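Local atomic coordinates of alpha-l-arabinofuranosidase domain protein (Thermotoga maritima, PDB entry 4ATW), a protein that probably hydrolyses terminal alpha-L-arabinofuranosyl residues from arabinose-containing polysaccharides and oligosaccharides, as a heat-stable alpha-L-arabinofuranosidase. Residues Trp282-Arg287 / Leu299-Phe304. Sequence-based numbering, arbitrary orientation.
Sequences WNVWYR and LKDGIF
Arg-287 and Asp-301 meet tip to tip in a salt bridge, with NH2 of Arg-287 2.4 Å from OD2 of Asp-301. The carboxylate sits at the edge of the guanidinium, and the two planes are turned 80° apart. NH2 meets OD2 from above the carboxylate plane, while OD2 lies close to the guanidinium plane. The arginine chain bends at chi3 (-89°), and CE1 of Tyr-286 sits over the centre of one guanidinium face. Lys-300 comes from the helix with CG anti to the backbone N and bends at chi3 and chi4. Its NZ forms a second salt bridge to OD1 of Asp-301 (2.9 Å) and a weak hydrogen bond to OH of Tyr-286 (3.3 Å). Asp-301, with Asp-298, which also pairs with NH1 of Arg-287, probably offsets the repulsion between the two cations. The contact belongs to the last beta-alpha-beta unit of an eight-stranded TIM barrel, where strand 276-284 is followed by helix 299-313. An alanine at Lys-300 would remove NZ and both its bonds, and would probably leave the Asp-301 carboxylate less firmly held. Val-284 points at the helix and crosses Asp-301 at about a right angle, its CG1 against OD1. Beyond it the contact is apolar. CG2 of Val-284 lies 3.7 Å from CD2 of Phe-304. CE2 of that phenylalanine reaches the edge of the Trp-282 ring at CZ3, also at 3.7 Å. Phe-236 of strand 231-238 also touches Phe-304.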
loop_
_atom_site.group_PDB
_atom_site.type_symbol
_atom_site.label_atom_id
_atom_site.label_comp_id
_atom_site.label_asym_id
_atom_site.label_seq_id
_atom_site.Cartn_x
_atom_site.Cartn_y
_atom_site.Cartn_z
ATOM N N TRP A 282 0.498 2.773 -4.866
ATOM C CA TRP A 282 1.901 2.892 -5.250
ATOM C C TRP A 282 2.849 1.716 -5.493
ATOM O O TRP A 282 3.285 1.051 -4.568
ATOM C CB TRP A 282 2.707 3.486 -4.099
ATOM C CG TRP A 282 2.888 2.555 -2.929
ATOM C CD1 TRP A 282 2.046 2.400 -1.866
ATOM C CD2 TRP A 282 3.994 1.676 -2.705
ATOM N NE1 TRP A 282 2.567 1.483 -0.983
ATOM C CE2 TRP A 282 3.761 1.018 -1.472
ATOM C CE3 TRP A 282 5.171 1.378 -3.427
ATOM C CZ2 TRP A 282 4.670 0.068 -0.932
ATOM C CZ3 TRP A 282 6.093 0.429 -2.886
ATOM C CH2 TRP A 282 5.825 -0.207 -1.651
ATOM N N ASN A 283 3.187 1.478 -6.742
ATOM C CA ASN A 283 4.101 0.408 -7.054
ATOM C C ASN A 283 4.927 0.746 -8.276
ATOM O O ASN A 283 4.960 1.896 -8.747
ATOM C CB ASN A 283 3.078 -0.641 -7.434
ATOM C CG ASN A 283 3.663 -2.040 -7.512
ATOM O OD1 ASN A 283 4.852 -2.222 -7.746
ATOM N ND2 ASN A 283 2.804 -3.046 -7.325
ATOM N N VAL A 284 5.608 -0.258 -8.793
ATOM C CA VAL A 284 6.400 -0.074 -9.995
ATOM C C VAL A 284 5.439 -0.442 -11.081
ATOM O O VAL A 284 4.655 -1.355 -10.914
ATOM C CB VAL A 284 7.565 -1.040 -10.024
ATOM C CG1 VAL A 284 8.071 -1.185 -11.422
ATOM C CG2 VAL A 284 8.645 -0.555 -9.060
ATOM N N TRP A 285 5.481 0.278 -12.178
ATOM C CA TRP A 285 4.595 -0.025 -13.271
ATOM C C TRP A 285 5.046 0.724 -14.506
ATOM O O TRP A 285 4.858 1.943 -14.611
ATOM C CB TRP A 285 3.180 0.372 -12.890
ATOM C CG TRP A 285 2.194 0.277 -14.012
ATOM C CD1 TRP A 285 2.337 -0.425 -15.168
ATOM C CD2 TRP A 285 0.903 0.900 -14.074
ATOM N NE1 TRP A 285 1.220 -0.281 -15.950
ATOM C CE2 TRP A 285 0.322 0.526 -15.305
ATOM C CE3 TRP A 285 0.186 1.734 -13.214
ATOM C CZ2 TRP A 285 -0.940 0.954 -15.696
ATOM C CZ3 TRP A 285 -1.060 2.155 -13.610
ATOM C CH2 TRP A 285 -1.613 1.761 -14.843
ATOM N N TYR A 286 5.656 0.015 -15.445
ATOM C CA TYR A 286 6.101 0.695 -16.645
ATOM C C TYR A 286 5.997 -0.225 -17.854
ATOM O O TYR A 286 5.785 0.232 -18.974
ATOM C CB TYR A 286 7.492 1.296 -16.407
ATOM C CG TYR A 286 8.587 0.282 -16.238
ATOM C CD1 TYR A 286 8.659 -0.519 -15.102
ATOM C CD2 TYR A 286 9.545 0.105 -17.237
ATOM C CE1 TYR A 286 9.664 -1.482 -14.961
ATOM C CE2 TYR A 286 10.556 -0.855 -17.114
ATOM C CZ TYR A 286 10.612 -1.641 -15.972
ATOM O OH TYR A 286 11.643 -2.541 -15.843
ATOM N N ARG A 287 6.092 -1.526 -17.605
ATOM C CA ARG A 287 6.069 -2.506 -18.671
ATOM C C ARG A 287 4.771 -2.799 -19.401
ATOM O O ARG A 287 4.691 -2.689 -20.612
ATOM C CB ARG A 287 6.664 -3.810 -18.119
ATOM C CG ARG A 287 8.153 -3.720 -17.803
ATOM C CD ARG A 287 8.674 -4.955 -17.093
ATOM N NE ARG A 287 8.531 -4.821 -15.661
ATOM C CZ ARG A 287 9.544 -4.884 -14.810
ATOM N NH1 ARG A 287 10.776 -5.092 -15.238
ATOM N NH2 ARG A 287 9.327 -4.703 -13.522
ATOM N N LEU A 299 13.629 -8.614 -9.020
ATOM C CA LEU A 299 14.343 -8.151 -7.818
ATOM C C LEU A 299 14.578 -6.639 -7.759
ATOM O O LEU A 299 14.493 -6.039 -6.689
ATOM C CB LEU A 299 15.686 -8.871 -7.685
ATOM C CG LEU A 299 16.503 -8.477 -6.453
ATOM C CD1 LEU A 299 15.811 -8.884 -5.181
ATOM C CD2 LEU A 299 17.848 -9.143 -6.548
ATOM N N LYS A 300 14.899 -6.041 -8.904
ATOM C CA LYS A 300 15.110 -4.606 -9.006
ATOM C C LYS A 300 13.919 -3.922 -8.348
ATOM O O LYS A 300 14.090 -3.129 -7.420
ATOM C CB LYS A 300 15.163 -4.199 -10.471
ATOM C CG LYS A 300 15.200 -2.707 -10.728
ATOM C CD LYS A 300 15.205 -2.391 -12.245
ATOM C CE LYS A 300 13.797 -2.222 -12.858
ATOM N NZ LYS A 300 12.970 -3.452 -12.978
ATOM N N ASP A 301 12.713 -4.255 -8.826
ATOM C CA ASP A 301 11.482 -3.677 -8.325
ATOM C C ASP A 301 11.266 -3.983 -6.869
ATOM O O ASP A 301 10.782 -3.135 -6.115
ATOM C CB ASP A 301 10.316 -4.189 -9.137
ATOM C CG ASP A 301 10.522 -3.990 -10.618
ATOM O OD1 ASP A 301 10.910 -2.870 -11.027
ATOM O OD2 ASP A 301 10.296 -4.953 -11.383
ATOM N N GLY A 302 11.622 -5.195 -6.463
ATOM C CA GLY A 302 11.456 -5.569 -5.063
ATOM C C GLY A 302 12.285 -4.706 -4.116
ATOM O O GLY A 302 11.877 -4.417 -2.979
ATOM N N ILE A 303 13.467 -4.311 -4.578
ATOM C CA ILE A 303 14.343 -3.460 -3.782
ATOM C C ILE A 303 13.666 -2.099 -3.627
ATOM O O ILE A 303 13.665 -1.530 -2.540
ATOM C CB ILE A 303 15.731 -3.301 -4.454
ATOM C CG1 ILE A 303 16.493 -4.630 -4.364
ATOM C CG2 ILE A 303 16.497 -2.135 -3.842
ATOM C CD1 ILE A 303 16.668 -5.170 -2.963
ATOM N N PHE A 304 13.080 -1.589 -4.714
ATOM C CA PHE A 304 12.386 -0.312 -4.663
ATOM C C PHE A 304 11.306 -0.385 -3.601
ATOM O O PHE A 304 11.143 0.521 -2.786
ATOM C CB PHE A 304 11.745 0.008 -6.010
ATOM C CG PHE A 304 10.703 1.078 -5.923
ATOM C CD1 PHE A 304 11.063 2.433 -5.965
ATOM C CD2 PHE A 304 9.377 0.742 -5.697
ATOM C CE1 PHE A 304 10.118 3.430 -5.773
ATOM C CE2 PHE A 304 8.432 1.729 -5.503
ATOM C CZ PHE A 304 8.805 3.081 -5.538
#